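Local coordinates for protein mercuric reductase (Metallosphaera sedula, PDB 4YWO) that probably reduces mercuric ion to elemental mercury with NADPH, using bound FAD and a redox-active disulfide, and works as a homodimer, at residues A[58-63]-A[94-99]; A[370-375]-A[390-395]. One frame throughout, in Å; residues are numbered along the deposited sequence.

Contact 1: residues A[58-63]-A[94-99]; sequences CVPSKR and GLVQEM. With FAD (flavin-adenine dinucleotide), chain B.
Helix 58-78, which starts at Cys58 of the redox-active disulfide in the pyridine nucleotide-disulfide oxidoreductase fold, packs here against helix 87-110. The two segments run roughly antiparallel, at 146°, with axes 10.0 Å apart. Val59 and Met99 meet tip to tip. Val59 CG1 is anti to the backbone N (chi1 169°) and lies 3.8 Å from Met99 SD. Met99 bends at its last torsion, which brings CE against both methyls of Val59. One turn on, the Arg63 chain crosses Leu95 obliquely, and Arg63 CD sits 4.0 Å from Leu95 CD2. Pro60 and Val96 cross at about a right angle, and Val96 CG2 touches CB and CD of the proline ring. Between the two segments the touching groups are carbon and sulfur. The Arg63 guanidinium passes beyond them, where NH1 bonds Ile383 O and Asn385 OD1 of the second subunit. The other side of helix 58-78 serves the flavin. Cys58, disulfide-bonded to Cys53, places SG 3.2 Å from FAD C10. Lys62 bends at chi2 and chi3 to bring its ammonium back to the ring, and Glu188 pairs with that charge. Lys62 NZ donates to Ser61 OG at 2.9 Å and to FAD N5 at 3.2 Å.

Contact 2: residues A[370-375]-A[390-395]; sequences ARVLPM and FVKMVT
Val372 has CG1 anti to the backbone N (chi1 176°), which leaves CG2 beside that N and facing Lys392. Lys392 also starts anti to its backbone N and stays extended to NZ. The two side chains cross obliquely, and Lys392 CG lies 3.7 Å from Val372 CG2. Phe390 takes the crowded position between N and the carbonyl carbon (chi1 69°). Phe390 CB lies 3.9 Å from Val372 CG1, while the ring leads away to helix 215-227. These residues share one face of an antiparallel pair, the edge strand 368-374 on strand 390-396, in the dimerisation domain sheet. Val391, Leu373 and Met393 occupy the other face and pack on helix 442-449. Met375, just past the end of the strand, bends at chi2 and chi3 and brings CE to 3.8 Å from Val391 CG2. Four backbone bonds join the strands, in the hydrogen-bonded pairs Arg371-Met393 and Leu373-Val391. The straightest runs from Leu373 N to Val391 O, 2.8 Å with 170° at the hydrogen. Arg371 NH1 turns back to Ala370 O, 2.9 Å away and above that carbonyl plane. Lys392 NZ forms salt bridges with Glu214 and Glu216. Two acids thus balance its charge and probably favour the protonated form.

Contact 1 lies in the FAD-binding part of the chain and contact 2 in the dimerisation domain. Their centres are 34 Å apart and their nearest atoms about 19 Å apart, so they do not touch. Both segments of contact 1 precede contact 2 in the sequence. Contact 1 bears directly on the flavin site. Contact 2 is a sheet edge, and the side chain of its Leu373 is about 11 Å from that of Phe437 of the same chain. The dimer relates the two regions: the equivalent Phe437 of the second subunit packs on Cys58 and is hydrogen-bonded to the FAD through its O. The connection between the strands of contact 2 supplies residues that meet helix 58-78 of the other subunit.

Contact 1: residues A[58-63]-A[94-99]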
ATOM      1  N   CYS A  58       0.166 -16.751  10.402  1.00 19.66           N
ATOM      2  CA  CYS A  58      -0.144 -15.464   9.805  1.00 20.77           C
ATOM      3  C   CYS A  58      -1.631 -15.194   9.706  1.00 20.79           C
ATOM      4  O   CYS A  58      -2.072 -14.068   9.937  1.00 20.37           O
ATOM      5  CB  CYS A  58       0.498 -15.353   8.420  1.00 21.90           C
ATOM      6  SG  CYS A  58       1.727 -16.629   8.061  1.00 26.68           S
ATOM      7  N   VAL A  59      -2.413 -16.208   9.355  1.00 18.67           N
ATOM      8  CA  VAL A  59      -3.848 -15.937   9.145  1.00 17.34           C
ATOM      9  C   VAL A  59      -4.615 -15.633  10.453  1.00 17.07           C
ATOM     10  O   VAL A  59      -5.229 -14.555  10.586  1.00 17.70           O
ATOM     11  CB  VAL A  59      -4.513 -17.056   8.338  1.00 19.74           C
ATOM     12  CG1 VAL A  59      -5.981 -16.916   8.340  1.00 19.35           C
ATOM     13  CG2 VAL A  59      -3.907 -17.039   6.950  1.00 18.84           C
ATOM     14  N   PRO A  60      -4.534 -16.513  11.496  1.00 15.03           N
ATOM     15  CA  PRO A  60      -5.273 -16.182  12.697  1.00 14.93           C
ATOM     16  C   PRO A  60      -4.668 -14.943  13.452  1.00 14.97           C
ATOM     17  O   PRO A  60      -5.443 -14.150  14.059  1.00 15.45           O
ATOM     18  CB  PRO A  60      -5.062 -17.433  13.590  1.00 16.68           C
ATOM     19  CG  PRO A  60      -3.974 -18.183  12.889  1.00 18.18           C
ATOM     20  CD  PRO A  60      -4.066 -17.922  11.501  1.00 17.14           C
ATOM     21  N   SER A  61      -3.353 -14.720  13.323  1.00 15.16           N
ATOM     22  CA  SER A  61      -2.699 -13.620  14.043  1.00 15.53           C
ATOM     23  C   SER A  61      -3.131 -12.246  13.409  1.00 14.73           C
ATOM     24  O   SER A  61      -3.539 -11.293  14.139  1.00 14.77           O
ATOM     25  CB  SER A  61      -1.240 -13.753  14.199  1.00 18.77           C
ATOM     26  OG  SER A  61      -0.601 -13.810  12.984  1.00 21.79           O
ATOM     27  N   LYS A  62      -3.147 -12.215  12.102  1.00 13.71           N
ATOM     28  CA  LYS A  62      -3.583 -10.942  11.435  1.00 14.67           C
ATOM     29  C   LYS A  62      -5.043 -10.737  11.666  1.00 14.22           C
ATOM     30  O   LYS A  62      -5.498  -9.593  11.719  1.00 14.59           O
ATOM     31  CB  LYS A  62      -3.116 -10.932   9.965  1.00 16.96           C
ATOM     32  CG  LYS A  62      -1.643 -10.380   9.755  1.00 22.25           C
ATOM     33  CD  LYS A  62      -0.540 -10.747  10.819  1.00 26.33           C
ATOM     34  CE  LYS A  62       0.373 -11.754  10.455  1.00 35.89           C
ATOM     35  NZ  LYS A  62       1.225 -11.910  11.681  1.00 22.00           N
ATOM     36  N   ARG A  63      -5.849 -11.791  11.704  1.00 13.98           N
ATOM     37  CA  ARG A  63      -7.253 -11.576  11.988  1.00 13.54           C
ATOM     38  C   ARG A  63      -7.437 -10.961  13.351  1.00 14.16           C
ATOM     39  O   ARG A  63      -8.230 -10.013  13.524  1.00 14.44           O
ATOM     40  CB  ARG A  63      -8.047 -12.878  11.850  1.00 15.52           C
ATOM     41  CG  ARG A  63      -9.504 -12.774  12.290  1.00 15.24           C
ATOM     42  CD  ARG A  63     -10.282 -11.837  11.325  1.00 16.46           C
ATOM     43  NE  ARG A  63     -11.682 -12.006  11.566  1.00 22.78           N
ATOM     44  CZ  ARG A  63     -12.605 -11.356  10.895  1.00 32.13           C
ATOM     45  NH1 ARG A  63     -12.289 -10.507   9.931  1.00 33.55           N
ATOM     46  NH2 ARG A  63     -13.882 -11.522  11.271  1.00 32.80           N
ATOM     47  N   GLY A  94     -13.663 -20.057  12.325  1.00 28.36           N
ATOM     48  CA  GLY A  94     -14.384 -20.191  11.065  1.00 24.76           C
ATOM     49  C   GLY A  94     -13.661 -19.756   9.789  1.00 26.27           C
ATOM     50  O   GLY A  94     -13.736 -20.409   8.740  1.00 26.08           O
ATOM     51  N   LEU A  95     -12.963 -18.618   9.888  1.00 23.27           N
ATOM     52  CA  LEU A  95     -12.175 -18.095   8.775  1.00 24.25           C
ATOM     53  C   LEU A  95     -10.998 -19.046   8.503  1.00 19.93           C
ATOM     54  O   LEU A  95     -10.708 -19.343   7.351  1.00 22.57           O
ATOM     55  CB  LEU A  95     -11.672 -16.682   9.157  1.00 23.26           C
ATOM     56  CG  LEU A  95     -10.660 -16.145   8.181  1.00 25.99           C
ATOM     57  CD1 LEU A  95     -11.254 -15.871   6.817  1.00 30.07           C
ATOM     58  CD2 LEU A  95     -10.117 -14.828   8.744  1.00 33.57           C
ATOM     59  N   VAL A  96     -10.357 -19.544   9.554  1.00 20.63           N
ATOM     60  CA  VAL A  96      -9.225 -20.451   9.422  1.00 19.63           C
ATOM     61  C   VAL A  96      -9.709 -21.685   8.660  1.00 21.17           C
ATOM     62  O   VAL A  96      -9.121 -22.170   7.688  1.00 22.09           O
ATOM     63  CB  VAL A  96      -8.610 -20.826  10.791  1.00 21.49           C
ATOM     64  CG1 VAL A  96      -7.648 -21.977  10.658  1.00 23.09           C
ATOM     65  CG2 VAL A  96      -7.871 -19.624  11.369  1.00 22.44           C
ATOM     66  N   GLN A  97     -10.812 -22.243   9.135  1.00 22.46           N
ATOM     67  CA  GLN A  97     -11.406 -23.453   8.442  1.00 22.87           C
ATOM     68  C   GLN A  97     -11.772 -23.295   7.007  1.00 24.02           C
ATOM     69  O   GLN A  97     -11.463 -24.132   6.143  1.00 24.36           O
ATOM     70  CB  GLN A  97     -12.631 -23.931   9.249  1.00 25.79           C
ATOM     71  CG  GLN A  97     -12.169 -24.472  10.606  1.00 31.95           C
ATOM     72  CD  GLN A  97     -13.307 -24.692  11.606  1.00 44.36           C
ATOM     73  OE1 GLN A  97     -14.490 -24.752  11.223  1.00 47.90           O
ATOM     74  NE2 GLN A  97     -12.952 -24.793  12.894  1.00 51.39           N
ATOM     75  N   GLU A  98     -12.378 -22.143   6.681  1.00 22.83           N
ATOM     76  CA  GLU A  98     -12.680 -21.801   5.338  1.00 25.57           C
ATOM     77  C   GLU A  98     -11.425 -21.618   4.498  1.00 23.93           C
ATOM     78  O   GLU A  98     -11.327 -22.133   3.378  1.00 22.83           O
ATOM     79  CB  GLU A  98     -13.491 -20.484   5.255  1.00 30.10           C
ATOM     80  CG  GLU A  98     -13.693 -20.020   3.810  1.00 36.96           C
ATOM     81  CD  GLU A  98     -13.798 -18.483   3.580  1.00 47.88           C
ATOM     82  OE1 GLU A  98     -13.944 -18.130   2.398  1.00 52.51           O
ATOM     83  OE2 GLU A  98     -13.767 -17.616   4.502  1.00 47.00           O
ATOM     84  N   MET A  99     -10.440 -20.909   5.025  1.00 21.53           N
ATOM     85  CA  MET A  99      -9.246 -20.713   4.228  1.00 24.70           C
ATOM     86  C   MET A  99      -8.421 -21.998   4.039  1.00 23.86           C
ATOM     87  O   MET A  99      -7.822 -22.212   3.005  1.00 23.98           O
ATOM     88  CB  MET A  99      -8.416 -19.587   4.827  1.00 25.51           C
ATOM     89  CG  MET A  99      -9.160 -18.270   4.759  1.00 32.84           C
ATOM     90  SD  MET A  99      -8.233 -16.770   5.339  1.00 41.64           S
ATOM     91  CE  MET A  99      -6.776 -17.381   4.491  1.00 25.98           C
TER
HETATM   92  PA  FAD B 501       5.425 -25.538   8.040  1.00 17.78           P
HETATM   93  O1A FAD B 501       4.201 -24.924   7.402  1.00 19.64           O
HETATM   94  O2A FAD B 501       5.478 -25.726   9.538  1.00 18.26           O
HETATM   95  O5B FAD B 501       5.695 -26.964   7.344  1.00 17.74           O
HETATM   96  C5B FAD B 501       5.902 -28.130   8.138  1.00 17.11           C
HETATM   97  C4B FAD B 501       4.731 -29.087   7.949  1.00 17.73           C
HETATM   98  O4B FAD B 501       5.219 -30.380   7.581  1.00 19.23           O
HETATM   99  C3B FAD B 501       3.930 -29.238   9.231  1.00 20.09           C
HETATM  100  O3B FAD B 501       2.577 -28.824   9.017  1.00 25.99           O
HETATM  101  C2B FAD B 501       3.973 -30.710   9.588  1.00 19.08           C
HETATM  102  O2B FAD B 501       2.648 -31.249   9.604  1.00 23.94           O
HETATM  103  C1B FAD B 501       4.798 -31.387   8.505  1.00 18.32           C
HETATM  104  N9A FAD B 501       5.985 -32.038   9.113  1.00 17.10           N
HETATM  105  C8A FAD B 501       6.870 -31.448   9.936  1.00 16.71           C
HETATM  106  N7A FAD B 501       7.841 -32.318  10.317  1.00 19.54           N
HETATM  107  C5A FAD B 501       7.577 -33.500   9.728  1.00 17.10           C
HETATM  108  C6A FAD B 501       8.201 -34.844   9.704  1.00 17.35           C
HETATM  109  N6A FAD B 501       9.331 -35.105  10.406  1.00 20.32           N
HETATM  110  N1A FAD B 501       7.605 -35.801   8.959  1.00 18.49           N
HETATM  111  C2A FAD B 501       6.483 -35.554   8.257  1.00 19.44           C
HETATM  112  N3A FAD B 501       5.864 -34.360   8.233  1.00 19.50           N
HETATM  113  C4A FAD B 501       6.353 -33.310   8.935  1.00 17.83           C
HETATM  114  N1  FAD B 501       4.972 -15.264   7.986  1.00 16.17           N
HETATM  115  C2  FAD B 501       4.608 -14.250   7.162  1.00 19.73           C
HETATM  116  O2  FAD B 501       5.154 -14.163   6.041  1.00 18.81           O
HETATM  117  N3  FAD B 501       3.683 -13.334   7.501  1.00 18.22           N
HETATM  118  C4  FAD B 501       3.053 -13.358   8.681  1.00 22.99           C
HETATM  119  O4  FAD B 501       2.197 -12.491   8.967  1.00 24.59           O
HETATM  120  C4X FAD B 501       3.393 -14.435   9.642  1.00 19.87           C
HETATM  121  N5  FAD B 501       2.802 -14.529  10.854  1.00 19.22           N
HETATM  122  C5X FAD B 501       3.134 -15.525  11.709  1.00 17.24           C
HETATM  123  C6  FAD B 501       2.513 -15.602  12.950  1.00 16.55           C
HETATM  124  C7  FAD B 501       2.847 -16.621  13.835  1.00 17.65           C
HETATM  125  C7M FAD B 501       2.173 -16.702  15.179  1.00 18.69           C
HETATM  126  C8  FAD B 501       3.870 -17.631  13.455  1.00 18.79           C
HETATM  127  C8M FAD B 501       4.231 -18.734  14.415  1.00 18.68           C
HETATM  128  C9  FAD B 501       4.494 -17.558  12.215  1.00 16.81           C
HETATM  129  C9A FAD B 501       4.159 -16.540  11.331  1.00 17.00           C
HETATM  130  N10 FAD B 501       4.786 -16.458  10.072  1.00 16.62           N
HETATM  131  C10 FAD B 501       4.417 -15.410   9.208  1.00 17.59           C
HETATM  132  C1' FAD B 501       5.797 -17.439   9.672  1.00 16.27           C
HETATM  133  C2' FAD B 501       5.178 -18.443   8.707  1.00 18.32           C
HETATM  134  O2' FAD B 501       3.978 -18.976   9.277  1.00 21.07           O
HETATM  135  C3' FAD B 501       6.146 -19.580   8.405  1.00 20.35           C
HETATM  136  O3' FAD B 501       7.403 -19.038   7.985  1.00 21.49           O
HETATM  137  C4' FAD B 501       5.596 -20.490   7.314  1.00 20.13           C
HETATM  138  O4' FAD B 501       4.442 -21.181   7.805  1.00 23.83           O
HETATM  139  C5' FAD B 501       6.643 -21.505   6.869  1.00 18.28           C
HETATM  140  O5' FAD B 501       5.994 -22.643   6.305  1.00 17.38           O
HETATM  141  P   FAD B 501       6.790 -24.030   6.123  1.00 15.20           P
HETATM  142  O1P FAD B 501       6.001 -24.905   5.178  1.00 14.88           O
HETATM  143  O2P FAD B 501       8.235 -23.711   5.824  1.00 14.52           O
HETATM  144  O3P FAD B 501       6.710 -24.677   7.594  1.00 15.00           O

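Contact 2: residues A[370-375]-A[390-395]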
ATOM      1  N   ALA A 370      22.635   6.836   2.503  1.00 15.59           N
ATOM      2  CA  ALA A 370      21.368   6.539   3.178  1.00 16.66           C
ATOM      3  C   ALA A 370      20.653   7.814   3.532  1.00 17.97           C
ATOM      4  O   ALA A 370      21.313   8.846   3.866  1.00 17.37           O
ATOM      5  CB  ALA A 370      21.599   5.712   4.401  1.00 18.34           C
ATOM      6  N   ARG A 371      19.312   7.819   3.565  1.00 15.80           N
ATOM      7  CA  ARG A 371      18.552   8.963   3.992  1.00 14.35           C
ATOM      8  C   ARG A 371      17.375   8.441   4.792  1.00 14.88           C
ATOM      9  O   ARG A 371      16.812   7.340   4.515  1.00 15.26           O
ATOM     10  CB  ARG A 371      18.051   9.842   2.861  1.00 15.36           C
ATOM     11  CG  ARG A 371      19.061  10.480   1.937  1.00 16.61           C
ATOM     12  CD  ARG A 371      19.782  11.603   2.709  1.00 18.42           C
ATOM     13  NE  ARG A 371      20.788  12.268   1.842  1.00 20.48           N
ATOM     14  CZ  ARG A 371      21.994  11.829   1.590  1.00 24.18           C
ATOM     15  NH1 ARG A 371      22.524  10.803   2.163  1.00 24.41           N
ATOM     16  NH2 ARG A 371      22.792  12.532   0.771  1.00 30.61           N
ATOM     17  N   VAL A 372      16.935   9.277   5.709  1.00 13.76           N
ATOM     18  CA  VAL A 372      15.740   9.001   6.514  1.00 13.84           C
ATOM     19  C   VAL A 372      14.794  10.177   6.436  1.00 17.45           C
ATOM     20  O   VAL A 372      15.182  11.336   6.672  1.00 18.10           O
ATOM     21  CB  VAL A 372      16.067   8.779   8.010  1.00 14.26           C
ATOM     22  CG1 VAL A 372      14.777   8.591   8.839  1.00 16.94           C
ATOM     23  CG2 VAL A 372      17.039   7.643   8.229  1.00 17.50           C
ATOM     24  N   LEU A 373      13.570   9.922   6.009  1.00 14.75           N
ATOM     25  CA  LEU A 373      12.467  10.866   5.896  1.00 14.41           C
ATOM     26  C   LEU A 373      11.498  10.627   7.088  1.00 17.50           C
ATOM     27  O   LEU A 373      10.995   9.489   7.287  1.00 15.31           O
ATOM     28  CB  LEU A 373      11.665  10.570   4.639  1.00 16.44           C
ATOM     29  CG  LEU A 373      10.487  11.501   4.327  1.00 20.39           C
ATOM     30  CD1 LEU A 373      10.947  12.756   3.666  1.00 23.11           C
ATOM     31  CD2 LEU A 373       9.453  10.759   3.442  1.00 21.81           C
ATOM     32  N   PRO A 374      11.157  11.633   7.913  1.00 14.96           N
ATOM     33  CA  PRO A 374      10.128  11.433   8.927  1.00 15.55           C
ATOM     34  C   PRO A 374       8.748  11.267   8.348  1.00 13.53           C
ATOM     35  O   PRO A 374       8.388  12.034   7.423  1.00 15.01           O
ATOM     36  CB  PRO A 374      10.132  12.744   9.727  1.00 18.17           C
ATOM     37  CG  PRO A 374      10.924  13.672   8.959  1.00 18.54           C
ATOM     38  CD  PRO A 374      11.688  13.030   7.884  1.00 17.08           C
ATOM     39  N   MET A 375       7.929  10.383   8.930  1.00 14.55           N
ATOM     40  CA  MET A 375       6.595  10.268   8.460  1.00 15.91           C
ATOM     41  C   MET A 375       5.734  11.519   8.695  1.00 17.50           C
ATOM     42  O   MET A 375       4.805  11.782   7.970  1.00 15.94           O
ATOM     43  CB  MET A 375       6.016   9.062   9.217  1.00 19.41           C
ATOM     44  CG  MET A 375       4.788   8.478   8.754  1.00 21.36           C
ATOM     45  SD  MET A 375       4.647   7.996   7.001  1.00 18.49           S
ATOM     46  CE  MET A 375       5.722   6.718   6.667  1.00 18.87           C
ATOM     47  N   PHE A 390       8.862   6.689  10.031  1.00 11.97           N
ATOM     48  CA  PHE A 390       9.882   7.092   9.124  1.00 11.84           C
ATOM     49  C   PHE A 390      10.001   6.200   7.926  1.00 14.21           C
ATOM     50  O   PHE A 390       9.476   5.078   7.910  1.00 12.78           O
ATOM     51  CB  PHE A 390      11.287   7.150   9.825  1.00 11.81           C
ATOM     52  CG  PHE A 390      11.815   5.792  10.190  1.00 11.80           C
ATOM     53  CD1 PHE A 390      12.521   5.013   9.269  1.00 12.43           C
ATOM     54  CD2 PHE A 390      11.398   5.154  11.351  1.00 12.76           C
ATOM     55  CE1 PHE A 390      12.895   3.696   9.583  1.00 13.77           C
ATOM     56  CE2 PHE A 390      11.780   3.870  11.672  1.00 13.31           C
ATOM     57  CZ  PHE A 390      12.498   3.116  10.789  1.00 13.62           C
ATOM     58  N   VAL A 391      10.728   6.676   6.931  1.00 13.69           N
ATOM     59  CA  VAL A 391      11.136   5.826   5.782  1.00 14.59           C
ATOM     60  C   VAL A 391      12.649   6.016   5.619  1.00 14.25           C
ATOM     61  O   VAL A 391      13.143   7.159   5.528  1.00 15.02           O
ATOM     62  CB  VAL A 391      10.371   6.125   4.472  1.00 16.45           C
ATOM     63  CG1 VAL A 391      10.805   5.175   3.420  1.00 17.03           C
ATOM     64  CG2 VAL A 391       8.937   5.950   4.736  1.00 17.67           C
ATOM     65  N   LYS A 392      13.385   4.902   5.607  1.00 12.42           N
ATOM     66  CA  LYS A 392      14.859   4.943   5.425  1.00 13.31           C
ATOM     67  C   LYS A 392      15.206   4.188   4.164  1.00 13.61           C
ATOM     68  O   LYS A 392      14.712   3.075   3.924  1.00 15.22           O
ATOM     69  CB  LYS A 392      15.541   4.277   6.578  1.00 13.80           C
ATOM     70  CG  LYS A 392      17.054   4.350   6.582  1.00 16.77           C
ATOM     71  CD  LYS A 392      17.553   3.860   7.968  1.00 19.70           C
ATOM     72  CE  LYS A 392      18.999   4.141   8.125  1.00 23.66           C
ATOM     73  NZ  LYS A 392      19.470   3.708   9.489  1.00 23.34           N
ATOM     74  N   MET A 393      16.051   4.777   3.354  1.00 11.91           N
ATOM     75  CA  MET A 393      16.475   4.217   2.064  1.00 12.91           C
ATOM     76  C   MET A 393      17.976   4.125   2.013  1.00 14.06           C
ATOM     77  O   MET A 393      18.646   5.078   2.475  1.00 14.96           O
ATOM     78  CB  MET A 393      15.888   5.018   0.905  1.00 13.42           C
ATOM     79  CG  MET A 393      16.200   4.513  -0.537  1.00 13.50           C
ATOM     80  SD  MET A 393      15.360   5.433  -1.799  1.00 17.21           S
ATOM     81  CE  MET A 393      13.741   4.698  -1.675  1.00 18.41           C
ATOM     82  N   VAL A 394      18.490   3.006   1.562  1.00 12.95           N
ATOM     83  CA  VAL A 394      19.915   2.757   1.499  1.00 14.32           C
ATOM     84  C   VAL A 394      20.330   2.433   0.083  1.00 16.65           C
ATOM     85  O   VAL A 394      19.667   1.631  -0.585  1.00 14.07           O
ATOM     86  CB  VAL A 394      20.304   1.580   2.383  1.00 16.07           C
ATOM     87  CG1 VAL A 394      21.798   1.314   2.360  1.00 18.67           C
ATOM     88  CG2 VAL A 394      19.779   1.661   3.817  1.00 18.19           C
ATOM     89  N   THR A 395      21.378   3.115  -0.438  1.00 16.02           N
ATOM     90  CA  THR A 395      21.803   2.830  -1.840  1.00 16.78           C
ATOM     91  C   THR A 395      23.245   2.358  -1.794  1.00 20.11           C
ATOM     92  O   THR A 395      23.988   2.706  -0.894  1.00 19.27           O
ATOM     93  CB  THR A 395      21.719   4.020  -2.817  1.00 17.87           C
ATOM     94  OG1 THR A 395      22.628   5.078  -2.342  1.00 21.14           O
ATOM     95  CG2 THR A 395      20.283   4.585  -2.893  1.00 20.25           C
TER